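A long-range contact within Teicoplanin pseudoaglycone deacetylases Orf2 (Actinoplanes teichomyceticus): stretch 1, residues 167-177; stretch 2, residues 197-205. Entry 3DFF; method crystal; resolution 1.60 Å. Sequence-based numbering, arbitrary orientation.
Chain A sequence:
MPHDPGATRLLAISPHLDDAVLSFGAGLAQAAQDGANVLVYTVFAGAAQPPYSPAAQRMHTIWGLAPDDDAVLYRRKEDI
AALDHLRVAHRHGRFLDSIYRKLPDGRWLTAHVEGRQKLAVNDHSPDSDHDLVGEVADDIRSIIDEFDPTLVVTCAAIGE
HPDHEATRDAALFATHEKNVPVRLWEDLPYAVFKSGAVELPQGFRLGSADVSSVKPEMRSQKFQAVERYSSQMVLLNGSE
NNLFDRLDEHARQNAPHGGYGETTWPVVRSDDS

Stretch 1 167-177: TRDAALFATHE
Stretch 2 (197-205) AVELPQGFR

A helix can hold an irregular segment without direct hydrogen bonds. Stretch 1 is helical (phi/psi near -63/-46); stretch 2 is a loop whose type II turn, P201 to F204, closes through F204 N to P201 O (3.2 Å) as a strand begins. At G203 (97/-14), a CB would jam against the preceding carbonyl. The two segments run in roughly the same direction, D169 facing P201 and L172 facing F204 (CA atoms 6.8 and 8.1 Å apart), burying 417 Å².

L200 CD2 lies over one face of the R168 guanidinium (chi1 t, chi2 t, chi3 p) and 3.6 Å from R168 CD. R168 NE and NH2 both donate to D169 OD1 (3.0 Å each), opposite charges making a salt bridge. R168 NH2 is 3.2 Å from E199 O, too poorly angled to bond; a water bridges them, accepting from NH2 (3.0 Å) and donating to O (2.7 Å). D169 (m) also sets OD1 3.3 Å from P201 CG. L172 (m, t) brings CD1 to P201 CD (3.7 Å), while its CB makes a CH-pi contact over the F204 ring face, 4.1 Å from the centroid. F173 (m, chi2 -31°) adds CE1 to P201 CB, 3.9 Å. Finally, the F204 (m, chi2 -86°) edge is directed toward the H176 (t, chi2 -146°) face, offset edge-to-face, centroids 5.4 Å apart, planes at 83°.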

# COMPACT_ATOMS: atom_id res chain seq x y z
N THR A 167 -7.59 -1.95 -3.38
CA THR A 167 -7.51 -1.76 -1.94
C THR A 167 -8.25 -0.50 -1.53
O THR A 167 -9.07 -0.51 -0.59
CB THR A 167 -6.03 -1.67 -1.50
OG1 THR A 167 -5.39 -2.92 -1.79
CG2 THR A 167 -5.93 -1.37 -0.01
N ARG A 168 -7.97 0.58 -2.25
CA ARG A 168 -8.52 1.88 -1.93
C ARG A 168 -10.04 1.83 -2.04
O ARG A 168 -10.75 2.22 -1.11
CB ARG A 168 -7.94 2.96 -2.83
CG ARG A 168 -8.59 4.34 -2.65
CD ARG A 168 -8.37 5.22 -3.86
NE ARG A 168 -9.04 4.68 -5.05
CZ ARG A 168 -8.71 5.00 -6.30
NH1 ARG A 168 -7.71 5.85 -6.56
NH2 ARG A 168 -9.37 4.44 -7.30
N ASP A 169 -10.53 1.32 -3.17
CA ASP A 169 -11.97 1.28 -3.43
C ASP A 169 -12.66 0.40 -2.37
O ASP A 169 -13.65 0.81 -1.77
CB ASP A 169 -12.26 0.77 -4.85
CG ASP A 169 -11.82 1.76 -5.93
OD1 ASP A 169 -11.34 2.88 -5.61
OD2 ASP A 169 -11.99 1.45 -7.13
N ALA A 170 -12.12 -0.79 -2.13
CA ALA A 170 -12.70 -1.69 -1.12
C ALA A 170 -12.75 -1.02 0.26
O ALA A 170 -13.75 -1.13 0.98
CB ALA A 170 -11.91 -2.96 -1.02
N ALA A 171 -11.67 -0.34 0.64
CA ALA A 171 -11.65 0.40 1.92
C ALA A 171 -12.71 1.52 1.97
O ALA A 171 -13.34 1.72 3.02
CB ALA A 171 -10.26 0.96 2.23
N LEU A 172 -12.90 2.23 0.86
CA LEU A 172 -13.90 3.31 0.80
C LEU A 172 -15.30 2.71 0.99
O LEU A 172 -16.09 3.23 1.79
CB LEU A 172 -13.82 4.07 -0.51
CG LEU A 172 -12.54 4.92 -0.67
CD1 LEU A 172 -12.59 5.67 -2.01
CD2 LEU A 172 -12.31 5.91 0.47
N PHE A 173 -15.58 1.62 0.29
CA PHE A 173 -16.89 0.98 0.40
C PHE A 173 -17.13 0.46 1.81
O PHE A 173 -18.21 0.69 2.39
CB PHE A 173 -17.04 -0.16 -0.62
CG PHE A 173 -16.90 0.28 -2.06
CD1 PHE A 173 -17.27 1.55 -2.47
CD2 PHE A 173 -16.41 -0.62 -3.02
CE1 PHE A 173 -17.14 1.94 -3.81
CE2 PHE A 173 -16.28 -0.23 -4.35
CZ PHE A 173 -16.64 1.05 -4.74
N ALA A 174 -16.15 -0.23 2.37
CA ALA A 174 -16.30 -0.85 3.69
C ALA A 174 -16.48 0.23 4.76
O ALA A 174 -17.41 0.14 5.55
CB ALA A 174 -15.11 -1.75 4.01
N THR A 175 -15.62 1.26 4.75
CA THR A 175 -15.69 2.34 5.75
C THR A 175 -16.98 3.15 5.60
O THR A 175 -17.52 3.65 6.60
CB THR A 175 -14.48 3.32 5.70
OG1 THR A 175 -14.36 3.90 4.39
CG2 THR A 175 -13.18 2.62 6.14
N HIS A 176 -17.48 3.28 4.38
CA HIS A 176 -18.73 3.99 4.16
C HIS A 176 -19.88 3.22 4.81
O HIS A 176 -20.67 3.81 5.57
CB HIS A 176 -18.97 4.16 2.67
CG HIS A 176 -20.21 4.92 2.34
ND1 HIS A 176 -20.96 4.66 1.22
CD2 HIS A 176 -20.83 5.94 2.98
CE1 HIS A 176 -21.99 5.49 1.18
NE2 HIS A 176 -21.93 6.28 2.24
N GLU A 177 -19.96 1.93 4.51
CA GLU A 177 -21.02 1.08 5.06
C GLU A 177 -20.97 1.03 6.57
O GLU A 177 -22.02 1.08 7.23
CB GLU A 177 -20.92 -0.33 4.48
CG GLU A 177 -21.33 -0.41 3.02
CD GLU A 177 -21.12 -1.78 2.41
OE1 GLU A 177 -21.30 -2.80 3.12
OE2 GLU A 177 -20.78 -1.82 1.21
N ALA A 197 -3.11 13.43 -9.03
CA ALA A 197 -4.57 13.38 -9.17
C ALA A 197 -5.05 11.94 -9.27
O ALA A 197 -4.41 11.12 -9.93
CB ALA A 197 -5.03 14.19 -10.39
N VAL A 198 -6.16 11.62 -8.60
CA VAL A 198 -6.78 10.30 -8.70
C VAL A 198 -8.29 10.40 -8.93
O VAL A 198 -8.92 11.40 -8.58
CB VAL A 198 -6.49 9.38 -7.45
CG1 VAL A 198 -5.01 9.02 -7.35
CG2 VAL A 198 -6.99 10.00 -6.16
N GLU A 199 -8.84 9.36 -9.54
CA GLU A 199 -10.27 9.27 -9.77
C GLU A 199 -10.82 8.28 -8.75
O GLU A 199 -10.46 7.10 -8.76
CB GLU A 199 -10.55 8.80 -11.21
CG GLU A 199 -12.01 8.39 -11.51
CD GLU A 199 -12.84 9.47 -12.21
OE1 GLU A 199 -14.10 9.44 -12.08
OE2 GLU A 199 -12.24 10.34 -12.89
N LEU A 200 -11.67 8.78 -7.85
CA LEU A 200 -12.30 7.96 -6.82
C LEU A 200 -13.63 7.39 -7.32
O LEU A 200 -14.20 7.91 -8.27
CB LEU A 200 -12.53 8.81 -5.57
CG LEU A 200 -11.27 9.34 -4.87
CD1 LEU A 200 -11.64 10.19 -3.67
CD2 LEU A 200 -10.32 8.20 -4.44
N PRO A 201 -14.14 6.33 -6.68
CA PRO A 201 -15.49 5.86 -7.07
C PRO A 201 -16.54 6.93 -6.83
O PRO A 201 -16.38 7.76 -5.94
CB PRO A 201 -15.74 4.66 -6.15
CG PRO A 201 -14.38 4.25 -5.64
CD PRO A 201 -13.55 5.51 -5.61
N GLN A 202 -17.59 6.88 -7.64
CA GLN A 202 -18.68 7.86 -7.58
C GLN A 202 -19.17 8.01 -6.15
O GLN A 202 -19.33 7.04 -5.42
CB GLN A 202 -19.82 7.43 -8.51
CG GLN A 202 -20.93 8.49 -8.70
CD GLN A 202 -20.55 9.64 -9.65
OE1 GLN A 202 -21.24 10.67 -9.70
NE2 GLN A 202 -19.47 9.47 -10.42
N GLY A 203 -19.39 9.26 -5.75
CA GLY A 203 -19.89 9.55 -4.42
C GLY A 203 -18.87 9.94 -3.37
O GLY A 203 -19.25 10.41 -2.30
N PHE A 204 -17.59 9.71 -3.65
CA PHE A 204 -16.50 10.07 -2.73
C PHE A 204 -15.62 11.18 -3.29
O PHE A 204 -15.41 11.25 -4.49
CB PHE A 204 -15.59 8.87 -2.46
CG PHE A 204 -16.30 7.71 -1.82
CD1 PHE A 204 -16.44 7.64 -0.42
CD2 PHE A 204 -16.81 6.68 -2.60
CE1 PHE A 204 -17.09 6.56 0.19
CE2 PHE A 204 -17.47 5.60 -2.01
CZ PHE A 204 -17.60 5.54 -0.61
N ARG A 205 -15.07 12.00 -2.40
CA ARG A 205 -14.08 13.01 -2.81
C ARG A 205 -13.08 13.32 -1.72
O ARG A 205 -13.30 13.04 -0.54
CB ARG A 205 -14.77 14.28 -3.29
CG ARG A 205 -15.37 15.07 -2.18
CD ARG A 205 -15.82 16.44 -2.69
NE ARG A 205 -16.44 17.18 -1.59
CZ ARG A 205 -15.77 17.94 -0.74
NH1 ARG A 205 -14.46 18.11 -0.87
NH2 ARG A 205 -16.41 18.56 0.24
O HOH W 1 -9.07 5.24 -10.14